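Local coordinates for uncharacterized protein (Vibrio parahaemolyticus, PDB 1ZBP) that is of unknown function but, as a member of the ImpE family, may take part in bacterial protein secretion, at residues A[3-7]-A[18-22]; A[8-14]-A[216-222]. One frame throughout, in Å; residues are numbered along the deposited sequence.

How the contacts relate
Contact 1 and contact 2 lie next to each other, on the same side of the chain's centre, their centres about 13 Å apart. Along the chain their segments alternate, 3-7, 8-14, 18-22 and 216-222, and both draw on helix 13-25. They touch directly where Gln12 N lies 2.9 Å from Ala7 O, a probable hydrogen bond at the turn between the first two helices. Contact 1 is local, packing helix 4-7 on helix 13-25; contact 2 ties the turn between these helices to a short helix some two hundred residues later. Contact 2 alone thus joins this N-terminal helical region to segment 216-222, which lies among the later strands.

Contact 1. Residues A[3-7]-A[18-22]; sequences QWKNA and ELLIE
Leu19 and Leu20 of helix 13-25 pack against Gln3, Trp4 and Ala7, forming the hydrophobic seam of an alpha-helical hairpin, in which the short N-terminal helix 4-7 folds back on the next one. Leu19 comes first and points toward helix 4-7, where the two backbones are closest. Its CB lies 3.4 Å from Trp4 CB, and beyond it the side chain forks into two methyls. CD1 enters beside the backbone of Trp4, 3.3 Å from Trp4 N, and also reaches Ala7 CB at 4.0 Å; the small methyl of alanine suits a buried place next to this branch. Gln3, whose side chain is extended and crosses Leu19 at about a right angle, flanks CD1 with its CB and CG. CD2 lies mainly against the amide, with Gln3 NE2 3.1 Å from Leu19 CD2, and the exposed position of Gln3 suits such a polar group.

Leu20 follows. Its CB starts off to one side, but the end of the chain swings toward Trp4. The indole owes its placement to a first torsion of 62°, which sets CG between the backbone N and the carbonyl carbon. Lys5 CB lies over the face of the indole opposite to Leu20. Leu40 of helix 31-44 touches both Trp4 and Leu20, and Ser36 also meets the tryptophan, so the broad ring is shared among three helices. Leu20 CD1 approaches the benzene part of the indole at CE3, while CD2 makes a CH-pi contact, 3.4 Å from the centroid of the Trp4 five-membered ring and only 6° from its normal.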
loop_
_atom_site.group_PDB
_atom_site.type_symbol
_atom_site.label_atom_id
_atom_site.label_comp_id
_atom_site.label_asym_id
_atom_site.label_seq_id
_atom_site.Cartn_x
_atom_site.Cartn_y
_atom_site.Cartn_z
ATOM N N GLN A 3 23.957 14.399 -5.958
ATOM C CA GLN A 3 23.813 14.944 -4.608
ATOM C C GLN A 3 22.487 14.537 -3.965
ATOM O O GLN A 3 22.434 14.259 -2.766
ATOM C CB GLN A 3 23.913 16.472 -4.622
ATOM C CG GLN A 3 24.221 17.068 -3.257
ATOM C CD GLN A 3 24.105 18.582 -3.229
ATOM O OE1 GLN A 3 24.576 19.274 -4.136
ATOM N NE2 GLN A 3 23.486 19.107 -2.175
ATOM N N TRP A 4 21.416 14.515 -4.758
ATOM C CA TRP A 4 20.103 14.130 -4.245
ATOM C C TRP A 4 20.111 12.654 -3.854
ATOM O O TRP A 4 19.498 12.264 -2.860
ATOM C CB TRP A 4 19.002 14.388 -5.296
ATOM C CG TRP A 4 19.141 13.597 -6.580
ATOM C CD1 TRP A 4 19.899 13.923 -7.668
ATOM C CD2 TRP A 4 18.567 12.313 -6.862
ATOM N NE1 TRP A 4 19.839 12.920 -8.606
ATOM C CE2 TRP A 4 19.031 11.919 -8.138
ATOM C CE3 TRP A 4 17.709 11.453 -6.158
ATOM C CZ2 TRP A 4 18.667 10.699 -8.727
ATOM C CZ3 TRP A 4 17.346 10.239 -6.745
ATOM C CH2 TRP A 4 17.828 9.875 -8.017
ATOM N N LYS A 5 20.828 11.848 -4.636
ATOM C CA LYS A 5 20.940 10.409 -4.413
ATOM C C LYS A 5 21.695 10.132 -3.114
ATOM O O LYS A 5 21.713 9.006 -2.611
ATOM C CB LYS A 5 21.671 9.762 -5.598
ATOM C CG LYS A 5 21.120 8.404 -6.026
ATOM C CD LYS A 5 21.734 7.940 -7.346
ATOM C CE LYS A 5 21.135 6.616 -7.820
ATOM N NZ LYS A 5 21.345 5.502 -6.846
ATOM N N ASN A 6 22.316 11.179 -2.578
ATOM C CA ASN A 6 23.076 11.083 -1.339
ATOM C C ASN A 6 22.173 11.564 -0.202
ATOM O O ASN A 6 22.255 11.073 0.927
ATOM C CB ASN A 6 24.334 11.957 -1.433
ATOM C CG ASN A 6 25.567 11.281 -0.846
ATOM O OD1 ASN A 6 25.703 11.144 0.373
ATOM N ND2 ASN A 6 26.473 10.847 -1.722
ATOM N N ALA A 7 21.302 12.521 -0.503
ATOM C CA ALA A 7 20.385 13.031 0.503
ATOM C C ALA A 7 19.334 11.966 0.795
ATOM O O ALA A 7 18.778 11.919 1.889
ATOM C CB ALA A 7 19.722 14.312 0.010
ATOM N N GLU A 18 14.335 18.793 -3.275
ATOM C CA GLU A 18 14.893 20.113 -3.580
ATOM C C GLU A 18 16.059 19.985 -4.549
ATOM O O GLU A 18 16.177 20.757 -5.497
ATOM C CB GLU A 18 15.383 20.802 -2.301
ATOM C CG GLU A 18 14.415 20.743 -1.134
ATOM C CD GLU A 18 13.005 21.132 -1.519
ATOM O OE1 GLU A 18 12.379 20.388 -2.308
ATOM O OE2 GLU A 18 12.521 22.180 -1.031
ATOM N N LEU A 19 16.926 19.012 -4.295
ATOM C CA LEU A 19 18.077 18.788 -5.161
ATOM C C LEU A 19 17.655 18.367 -6.578
ATOM O O LEU A 19 18.442 18.469 -7.519
ATOM C CB LEU A 19 19.017 17.735 -4.551
ATOM C CG LEU A 19 19.887 18.202 -3.380
ATOM C CD1 LEU A 19 20.653 17.025 -2.786
ATOM C CD2 LEU A 19 20.851 19.274 -3.861
ATOM N N LEU A 20 16.416 17.906 -6.726
ATOM C CA LEU A 20 15.912 17.494 -8.028
ATOM C C LEU A 20 15.206 18.648 -8.736
ATOM O O LEU A 20 15.453 18.907 -9.914
ATOM C CB LEU A 20 14.958 16.308 -7.880
ATOM C CG LEU A 20 15.658 14.994 -7.549
ATOM C CD1 LEU A 20 14.645 13.896 -7.267
ATOM C CD2 LEU A 20 16.558 14.610 -8.707
ATOM N N ILE A 21 14.331 19.343 -8.017
ATOM C CA ILE A 21 13.607 20.462 -8.597
ATOM C C ILE A 21 14.575 21.491 -9.154
ATOM O O ILE A 21 14.337 22.058 -10.218
ATOM C CB ILE A 21 12.710 21.145 -7.559
ATOM C CG1 ILE A 21 11.593 20.190 -7.136
ATOM C CG2 ILE A 21 12.138 22.428 -8.140
ATOM C CD1 ILE A 21 10.680 20.749 -6.059
ATOM N N GLU A 22 15.664 21.732 -8.428
ATOM C CA GLU A 22 16.680 22.689 -8.856
ATOM C C GLU A 22 17.532 22.080 -9.972
ATOM O O GLU A 22 18.061 22.797 -10.823
ATOM C CB GLU A 22 17.589 23.079 -7.681
ATOM C CG GLU A 22 17.238 24.396 -6.964
ATOM C CD GLU A 22 16.100 24.269 -5.963
ATOM O OE1 GLU A 22 15.943 25.178 -5.118
ATOM O OE2 GLU A 22 15.355 23.270 -6.023
#

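Contact 2. Residues A[8-14]-A[216-222]; sequences LSEGQLQ and DAQKLGR
Arg222 reaches across to the turn after helix 4-7, where its guanidinium grips Leu8 O. From CB through CG and CD to NE the chain runs extended, carrying the charge from its own loop to the facing turn. CZ lies 3.4 Å from Leu8 O. At the tip, NH1 gives the main bond, 2.7 Å to Leu8 O with an N-H...O angle of 162°; the oxygen lies in the guanidinium plane, and the donor sits nearly on the line of the C=O bond. NH2 adds a weak second bond to the same oxygen, and NH1 also lies 3.1 Å from Gly11 CA. A third bond, also weak, comes from Gly11 N within the type I turn.

Gly11 is the C' residue of a Schellman motif, and its positive phi suits a residue without a side chain; Gly221 plays the same part before Arg222. Beside the arginine, Leu220 splits its methyls: CD1 meets Gly11 CA, while CD2 lies 3.9 Å from Leu8 CD1 and 4.1 Å from Leu13 CD1. Leucines suit this apolar patch, which Leu40 and Ile43 of helix 31-44 extend. Asp216 rests its carboxylate against Leu13, OD1 being 3.3 Å from Leu13 CB, close to the start of helix 13-25, whose dipole would probably favour a negative charge. At Leu8 O a charged donor meets a neutral backbone oxygen, a charge-assisted hydrogen bond that needs no acidic partner.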
loop_
_atom_site.group_PDB
_atom_site.type_symbol
_atom_site.label_atom_id
_atom_site.label_comp_id
_atom_site.label_asym_id
_atom_site.label_seq_id
_atom_site.Cartn_x
_atom_site.Cartn_y
_atom_site.Cartn_z
ATOM N N LEU A 8 19.070 11.113 -0.192
ATOM C CA LEU A 8 18.089 10.040 -0.043
ATOM C C LEU A 8 18.655 8.908 0.821
ATOM O O LEU A 8 17.903 8.163 1.451
ATOM C CB LEU A 8 17.679 9.494 -1.417
ATOM C CG LEU A 8 16.449 8.576 -1.480
ATOM C CD1 LEU A 8 15.211 9.364 -1.081
ATOM C CD2 LEU A 8 16.277 8.017 -2.893
ATOM N N SER A 9 19.980 8.774 0.843
ATOM C CA SER A 9 20.627 7.745 1.660
ATOM C C SER A 9 20.571 8.161 3.132
ATOM O O SER A 9 20.572 7.319 4.028
ATOM C CB SER A 9 22.093 7.556 1.249
ATOM O OG SER A 9 22.208 6.925 -0.012
ATOM N N GLU A 10 20.530 9.468 3.370
ATOM C CA GLU A 10 20.474 9.990 4.724
ATOM C C GLU A 10 19.030 10.086 5.188
ATOM O O GLU A 10 18.717 10.819 6.132
ATOM C CB GLU A 10 21.129 11.372 4.798
ATOM C CG GLU A 10 22.611 11.391 4.426
ATOM C CD GLU A 10 23.413 10.297 5.120
ATOM O OE1 GLU A 10 23.432 9.155 4.602
ATOM O OE2 GLU A 10 24.010 10.575 6.187
ATOM N N GLY A 11 18.153 9.353 4.509
ATOM C CA GLY A 11 16.744 9.358 4.855
ATOM C C GLY A 11 16.109 10.727 4.738
ATOM O O GLY A 11 15.084 10.994 5.361
ATOM N N GLN A 12 16.714 11.602 3.942
ATOM C CA GLN A 12 16.180 12.948 3.769
ATOM C C GLN A 12 15.372 13.037 2.473
ATOM O O GLN A 12 15.929 13.263 1.396
ATOM C CB GLN A 12 17.318 13.970 3.747
ATOM C CG GLN A 12 17.003 15.242 4.521
ATOM C CD GLN A 12 16.992 15.019 6.027
ATOM O OE1 GLN A 12 16.522 15.867 6.789
ATOM N NE2 GLN A 12 17.521 13.876 6.462
ATOM N N LEU A 13 14.058 12.858 2.590
ATOM C CA LEU A 13 13.163 12.897 1.441
ATOM C C LEU A 13 12.926 14.319 0.949
ATOM O O LEU A 13 13.048 14.587 -0.242
ATOM C CB LEU A 13 11.820 12.241 1.786
ATOM C CG LEU A 13 10.884 11.956 0.600
ATOM C CD1 LEU A 13 11.546 10.966 -0.348
ATOM C CD2 LEU A 13 9.566 11.397 1.102
ATOM N N GLN A 14 12.592 15.231 1.855
ATOM C CA GLN A 14 12.349 16.609 1.457
ATOM C C GLN A 14 13.563 17.205 0.745
ATOM O O GLN A 14 13.431 17.794 -0.330
ATOM C CB GLN A 14 11.985 17.459 2.672
ATOM C CG GLN A 14 10.750 16.973 3.409
ATOM C CD GLN A 14 9.586 16.695 2.476
ATOM O OE1 GLN A 14 9.580 15.693 1.758
ATOM N NE2 GLN A 14 8.599 17.588 2.471
ATOM N N ASP A 216 9.422 11.269 7.034
ATOM C CA ASP A 216 10.111 10.845 5.827
ATOM C C ASP A 216 10.633 9.421 5.968
ATOM O O ASP A 216 10.818 8.721 4.967
ATOM C CB ASP A 216 11.247 11.816 5.480
ATOM C CG ASP A 216 10.732 13.163 4.973
ATOM O OD1 ASP A 216 9.754 13.180 4.184
ATOM O OD2 ASP A 216 11.314 14.204 5.341
ATOM N N ALA A 217 10.864 8.988 7.205
ATOM C CA ALA A 217 11.342 7.629 7.442
ATOM C C ALA A 217 10.186 6.650 7.249
ATOM O O ALA A 217 10.383 5.528 6.801
ATOM C CB ALA A 217 11.913 7.498 8.860
ATOM N N GLN A 218 8.976 7.081 7.590
ATOM C CA GLN A 218 7.791 6.236 7.430
ATOM C C GLN A 218 7.428 6.099 5.937
ATOM O O GLN A 218 7.142 5.004 5.450
ATOM C CB GLN A 218 6.636 6.839 8.228
ATOM C CG GLN A 218 6.810 6.648 9.738
ATOM C CD GLN A 218 6.165 7.741 10.579
ATOM O OE1 GLN A 218 5.294 8.483 10.115
ATOM N NE2 GLN A 218 6.582 7.831 11.837
ATOM N N LYS A 219 7.474 7.211 5.212
ATOM C CA LYS A 219 7.168 7.195 3.800
ATOM C C LYS A 219 8.169 6.337 3.051
ATOM O O LYS A 219 7.805 5.598 2.141
ATOM C CB LYS A 219 7.164 8.619 3.253
ATOM C CG LYS A 219 6.025 9.457 3.789
ATOM C CD LYS A 219 6.039 10.842 3.190
ATOM C CE LYS A 219 4.965 11.715 3.814
ATOM N NZ LYS A 219 5.080 13.124 3.338
ATOM N N LEU A 220 9.438 6.433 3.431
ATOM C CA LEU A 220 10.480 5.643 2.783
ATOM C C LEU A 220 10.426 4.177 3.215
ATOM O O LEU A 220 11.089 3.321 2.626
ATOM C CB LEU A 220 11.858 6.227 3.105
ATOM C CG LEU A 220 12.280 7.504 2.363
ATOM C CD1 LEU A 220 13.476 8.117 3.087
ATOM C CD2 LEU A 220 12.637 7.191 0.911
ATOM N N GLY A 221 9.619 3.898 4.232
ATOM C CA GLY A 221 9.495 2.542 4.728
ATOM C C GLY A 221 10.709 2.104 5.518
ATOM O O GLY A 221 11.038 0.925 5.536
ATOM N N ARG A 222 11.367 3.051 6.183
ATOM C CA ARG A 222 12.565 2.744 6.954
ATOM C C ARG A 222 12.329 2.639 8.458
ATOM O O ARG A 222 13.267 2.663 9.248
ATOM C CB ARG A 222 13.662 3.775 6.644
ATOM C CG ARG A 222 14.272 3.582 5.250
ATOM C CD ARG A 222 15.135 4.753 4.819
ATOM N NE ARG A 222 15.792 4.492 3.539
ATOM C CZ ARG A 222 16.419 5.419 2.818
ATOM N NH1 ARG A 222 16.475 6.671 3.249
ATOM N NH2 ARG A 222 16.991 5.096 1.666
#